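Local structure of ParB-C (Sulfolobus sp. NOB8H2, 4RS7) at the interface of chains A and B. The protein serves in archaeal DNA segregation as the histone-like C-terminal domain of plasmid pNOB8 ParB, which binds DNA and probably pairs as a two-fold dimer. Sequence-based numbering; all coordinates share one arbitrary frame. Chains: chain A/B, ParB-C.

Contact 1: the interface of chains A and B. Residues chain A 21-22, 26, 29; chain B 55, 58-59.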
ATOM      1  N   LYS A  21      -3.598 -20.404 -20.475  1.00 24.31           N
ATOM      2  CA  LYS A  21      -4.610 -19.340 -20.438  1.00 22.27           C
ATOM      3  C   LYS A  21      -4.011 -17.944 -20.609  1.00 29.93           C
ATOM      4  O   LYS A  21      -4.659 -17.037 -21.133  1.00 25.62           O
ATOM      5  CB  LYS A  21      -5.418 -19.400 -19.137  1.00 26.69           C
ATOM      6  CG  LYS A  21      -6.170 -20.703 -18.933  1.00 25.05           C
ATOM      7  CD  LYS A  21      -6.752 -20.789 -17.533  1.00 32.26           C
ATOM      8  CE  LYS A  21      -7.347 -22.165 -17.266  1.00 28.33           C
ATOM      9  NZ  LYS A  21      -7.627 -22.375 -15.815  1.00 30.47           N
ATOM     10  N   LEU A  22      -2.780 -17.770 -20.146  1.00 26.83           N
ATOM     11  CA  LEU A  22      -2.080 -16.506 -20.331  1.00 27.80           C
ATOM     12  C   LEU A  22      -0.879 -16.709 -21.238  1.00 25.39           C
ATOM     13  O   LEU A  22      -0.098 -17.640 -21.046  1.00 24.77           O
ATOM     14  CB  LEU A  22      -1.632 -15.925 -18.986  1.00 25.75           C
ATOM     15  CG  LEU A  22      -2.699 -15.220 -18.150  1.00 32.55           C
ATOM     16  CD1 LEU A  22      -2.139 -14.784 -16.800  1.00 27.13           C
ATOM     17  CD2 LEU A  22      -3.266 -14.029 -18.911  1.00 32.31           C
ATOM     18  N   ASP A  26       1.530 -11.763 -22.437  1.00 31.31           N
ATOM     19  CA  ASP A  26       0.648 -11.414 -21.330  1.00 30.22           C
ATOM     20  C   ASP A  26       1.450 -11.323 -20.037  1.00 22.76           C
ATOM     21  O   ASP A  26       1.336 -10.350 -19.294  1.00 28.99           O
ATOM     22  CB  ASP A  26      -0.460 -12.460 -21.162  1.00 33.37           C
ATOM     23  CG  ASP A  26      -1.559 -12.331 -22.202  1.00 38.07           C
ATOM     24  OD1 ASP A  26      -1.717 -11.234 -22.777  1.00 35.55           O
ATOM     25  OD2 ASP A  26      -2.277 -13.331 -22.431  1.00 37.98           O
ATOM     26  N   LYS A  29       3.579  -8.238 -19.634  1.00 22.82           N
ATOM     27  CA  LYS A  29       2.812  -7.083 -19.181  1.00 20.33           C
ATOM     28  C   LYS A  29       2.646  -7.121 -17.667  1.00 24.78           C
ATOM     29  O   LYS A  29       2.820  -6.111 -16.988  1.00 20.23           O
ATOM     30  CB  LYS A  29       1.436  -7.065 -19.848  1.00 30.92           C
ATOM     31  CG  LYS A  29       1.467  -6.847 -21.354  1.00 40.90           C
ATOM     32  CD  LYS A  29       0.149  -7.271 -21.989  1.00 48.54           C
ATOM     33  CE  LYS A  29       0.005  -6.736 -23.404  1.00 52.69           C
ATOM     34  NZ  LYS A  29      -0.233  -5.265 -23.413  1.00 51.28           N
TER
ATOM     35  N   LEU B  55      -6.912  -8.025 -18.112  1.00 22.33           N
ATOM     36  CA  LEU B  55      -6.342  -9.227 -18.713  1.00 25.71           C
ATOM     37  C   LEU B  55      -6.989 -10.478 -18.126  1.00 22.91           C
ATOM     38  O   LEU B  55      -7.328 -11.415 -18.844  1.00 28.06           O
ATOM     39  CB  LEU B  55      -4.831  -9.272 -18.491  1.00 19.85           C
ATOM     40  CG  LEU B  55      -4.020  -8.021 -18.819  1.00 33.88           C
ATOM     41  CD1 LEU B  55      -2.625  -8.120 -18.216  1.00 39.05           C
ATOM     42  CD2 LEU B  55      -3.949  -7.806 -20.321  1.00 41.54           C
ATOM     43  N   ARG B  58     -10.648 -10.914 -19.114  1.00 26.89           N
ATOM     44  CA  ARG B  58     -10.685 -11.373 -20.496  1.00 30.87           C
ATOM     45  C   ARG B  58     -10.554 -12.889 -20.612  1.00 38.75           C
ATOM     46  O   ARG B  58     -11.153 -13.494 -21.499  1.00 40.56           O
ATOM     47  CB  ARG B  58      -9.595 -10.685 -21.328  1.00 30.16           C
ATOM     48  CG  ARG B  58      -9.446 -11.232 -22.737  1.00 44.37           C
ATOM     49  CD  ARG B  58      -8.358 -10.504 -23.519  1.00 47.73           C
ATOM     50  NE  ARG B  58      -7.299 -11.417 -23.943  1.00 49.97           N
ATOM     51  CZ  ARG B  58      -6.068 -11.422 -23.441  1.00 56.05           C
ATOM     52  NH1 ARG B  58      -5.723 -10.552 -22.499  1.00 49.67           N
ATOM     53  NH2 ARG B  58      -5.174 -12.292 -23.893  1.00 58.46           N
ATOM     54  N   ILE B  59      -9.786 -13.508 -19.719  1.00 32.16           N
ATOM     55  CA  ILE B  59      -9.603 -14.957 -19.784  1.00 37.70           C
ATOM     56  C   ILE B  59     -10.556 -15.712 -18.857  1.00 36.21           C
ATOM     57  O   ILE B  59     -10.398 -16.913 -18.638  1.00 43.05           O
ATOM     58  CB  ILE B  59      -8.133 -15.388 -19.537  1.00 33.21           C
ATOM     59  CG1 ILE B  59      -7.692 -15.043 -18.114  1.00 33.83           C
ATOM     60  CG2 ILE B  59      -7.208 -14.747 -20.559  1.00 27.44           C
ATOM     61  CD1 ILE B  59      -6.315 -15.578 -17.767  1.00 31.37           C
TER
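A:Lys21 and A:Leu22, in the loop that leads into helix 24-50, with an extended, strand-like backbone at A:Leu22, face B:Ile59, which follows the last turn of helix 52-58. This is one edge of the two-fold interface of the histone-like domain, part apolar and part ionic. B:Ile59 reaches over with both branches. Its CD1 methyl meets CD2 of A:Leu22 at 3.6 Å and CG of the same leucine at 3.7 Å, the two side chains crossing at about a right angle. Its CG2 lies 3.5 Å from the backbone carbonyl O of A:Lys21, a van der Waals contact. CG1 of B:Ile59 sits between the backbone N and the carbonyl carbon (chi1 65°), which sends CD1 toward the leucine while CG2 faces the loop carbonyl. Beside this pair, A:Asp26 and B:Arg58 approach from opposite directions and form a salt bridge, NH2 of the guanidinium to carboxylate OD2 at 3.4 Å; the hydrogen bond along it is weak. The carboxylate carbon CG lies at the guanidinium edge and in its plane, but the two planes are 60° apart, so the groups do not pair flat with two parallel bonds. The attraction is therefore probably mostly electrostatic. One turn earlier in helix 52-58, B:Leu55 loses 46 Å² of surface to the partner chain, though its CD2 stops 4.5 Å from CD of A:Lys29, in the aliphatic stem of the lysine.

Contact 2: the interface of chains A and B. Residues chain A 42, 45-46, 49-50; chain B 86-87.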
ATOM      1  N   LYS A  42       6.354   2.302  -2.072  1.00 12.54           N
ATOM      2  CA  LYS A  42       7.545   3.066  -1.708  1.00 13.99           C
ATOM      3  C   LYS A  42       7.213   4.542  -1.500  1.00 11.13           C
ATOM      4  O   LYS A  42       7.714   5.167  -0.571  1.00 12.29           O
ATOM      5  CB  LYS A  42       8.631   2.939  -2.780  1.00 11.01           C
ATOM      6  CG  LYS A  42       9.457   1.667  -2.692  1.00 13.89           C
ATOM      7  CD  LYS A  42      10.615   1.712  -3.691  1.00 19.96           C
ATOM      8  CE  LYS A  42      11.614   0.610  -3.422  1.00 32.19           C
ATOM      9  NZ  LYS A  42      10.930  -0.705  -3.355  1.00 41.06           N
ATOM     10  N   SER A  45       5.901   5.128   1.866  1.00 11.14           N
ATOM     11  CA  SER A  45       6.963   5.085   2.864  1.00 10.16           C
ATOM     12  C   SER A  45       7.750   6.391   2.853  1.00 13.65           C
ATOM     13  O   SER A  45       8.122   6.908   3.904  1.00 14.76           O
ATOM     14  CB  SER A  45       7.912   3.906   2.612  1.00 15.37           C
ATOM     15  OG  SER A  45       7.260   2.667   2.814  1.00 15.03           O
ATOM     16  N   LEU A  46       8.012   6.914   1.655  1.00 14.04           N
ATOM     17  CA  LEU A  46       8.727   8.181   1.515  1.00 15.70           C
ATOM     18  C   LEU A  46       7.993   9.351   2.184  1.00 14.45           C
ATOM     19  O   LEU A  46       8.616  10.176   2.856  1.00 13.02           O
ATOM     20  CB  LEU A  46       9.016   8.487   0.038  1.00 12.77           C
ATOM     21  CG  LEU A  46      10.155   7.695  -0.608  1.00 16.52           C
ATOM     22  CD1 LEU A  46      10.076   7.751  -2.134  1.00 15.28           C
ATOM     23  CD2 LEU A  46      11.513   8.197  -0.118  1.00 17.59           C
ATOM     24  N   TYR A  49       8.482   9.001   6.019  1.00 13.83           N
ATOM     25  CA  TYR A  49       9.815   9.406   6.473  1.00 13.86           C
ATOM     26  C   TYR A  49      10.025  10.920   6.429  1.00 17.70           C
ATOM     27  O   TYR A  49      10.814  11.466   7.200  1.00 19.93           O
ATOM     28  CB  TYR A  49      10.903   8.714   5.645  1.00 14.93           C
ATOM     29  CG  TYR A  49      11.072   7.236   5.935  1.00 14.83           C
ATOM     30  CD1 TYR A  49      11.094   6.308   4.906  1.00 12.87           C
ATOM     31  CD2 TYR A  49      11.219   6.773   7.237  1.00 20.70           C
ATOM     32  CE1 TYR A  49      11.250   4.958   5.163  1.00 14.82           C
ATOM     33  CE2 TYR A  49      11.380   5.424   7.503  1.00 18.59           C
ATOM     34  CZ  TYR A  49      11.393   4.524   6.463  1.00 16.20           C
ATOM     35  OH  TYR A  49      11.553   3.180   6.718  1.00 16.94           O
ATOM     36  N   ASN A  50       9.327  11.594   5.523  1.00 18.19           N
ATOM     37  CA  ASN A  50       9.497  13.035   5.348  1.00 14.11           C
ATOM     38  C   ASN A  50       8.505  13.901   6.114  1.00 15.71           C
ATOM     39  O   ASN A  50       8.550  15.127   6.021  1.00 17.06           O
ATOM     40  CB  ASN A  50       9.450  13.401   3.862  1.00 15.18           C
ATOM     41  CG  ASN A  50      10.715  13.020   3.136  1.00 18.95           C
ATOM     42  OD1 ASN A  50      11.677  13.787   3.108  1.00 25.03           O
ATOM     43  ND2 ASN A  50      10.731  11.825   2.552  1.00 18.58           N
TER
ATOM     44  N   VAL B  86      14.265   3.076  -0.124  1.00 24.45           N
ATOM     45  CA  VAL B  86      13.655   4.203  -0.827  1.00 27.24           C
ATOM     46  C   VAL B  86      14.595   5.398  -1.019  1.00 40.28           C
ATOM     47  O   VAL B  86      14.577   6.043  -2.068  1.00 45.88           O
ATOM     48  CB  VAL B  86      12.376   4.682  -0.118  1.00 21.97           C
ATOM     49  CG1 VAL B  86      11.341   3.568  -0.083  1.00 25.65           C
ATOM     50  CG2 VAL B  86      12.702   5.155   1.289  1.00 20.99           C
ATOM     51  N   PHE B  87      15.401   5.696  -0.006  1.00 38.39           N
ATOM     52  CA  PHE B  87      16.312   6.836  -0.065  1.00 47.79           C
ATOM     53  C   PHE B  87      17.594   6.493  -0.820  1.00 52.70           C
ATOM     54  O   PHE B  87      18.033   7.254  -1.683  1.00 60.53           O
ATOM     55  CB  PHE B  87      16.643   7.341   1.348  1.00 46.64           C
ATOM     56  CG  PHE B  87      15.605   8.267   1.925  1.00 41.01           C
ATOM     57  CD1 PHE B  87      14.824   7.874   3.003  1.00 36.68           C
ATOM     58  CD2 PHE B  87      15.400   9.530   1.380  1.00 43.55           C
ATOM     59  CE1 PHE B  87      13.862   8.728   3.534  1.00 30.17           C
ATOM     60  CE2 PHE B  87      14.437  10.388   1.904  1.00 37.20           C
ATOM     61  CZ  PHE B  87      13.668   9.984   2.981  1.00 39.10           C
TER
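The phenyl ring of B:Phe87 has CD2 of A:Leu46 over the centre of one face, 4.1 Å above the plane, and CB of A:Tyr49 at its edge, in plane. In this histone-like dimer the long helix 24-50 of chain A thus receives the C-terminal end of chain B's modelled chain, where B:Phe87 is poorly ordered and its ring position approximate. The edge contact runs from CE1 of B:Phe87 to CB of A:Tyr49 at 3.6 Å. At the far corner of the ring, CZ of B:Phe87 lies 3.5 Å from the amide ND2 of A:Asn50, the amide and ring planes 52° apart. That ND2 gives a nearly straight hydrogen bond to the backbone O of A:Leu46, 2.7 Å away and one helical turn back. The oxygen lies in the asparagine's amide plane, whereas the donor is tilted 33° from the carbonyl plane; the bond restrains the amide beside the ring. An alanine in place of A:Asn50 is likely to leave the A:Leu46 carbonyl without this side-chain donor and open a gap beside CZ of B:Phe87. Next to the ring, B:Val86 spreads its methyls over the helix: CG2 meets CD2 of A:Leu46 at 3.6 Å, and CG1, anti to its own carbonyl carbon (chi1 -61°), rests 3.7 Å from CG of A:Lys42. Both helix side chains slide past the valine in the opposite direction. The methylenes of A:Lys42, not its amine, make the contact.

Helix 24-50 of chain A is common to both sites: its first turns and the loop before it serve contact 1, its last turns contact 2, and their C-alpha centres are about 33 Å apart. No residue is shared. Chain B supplies helix 52-58 and the residue after it at contact 1, and helix 83-86 with the residue after it at contact 2. One long helix is thus engaged near both ends by separate parts of the partner. The two-fold symmetry gives each contact a twin, so the deposited pair, if it is the working dimer, is held at widely spaced points, which probably limits rocking of one subunit against the other.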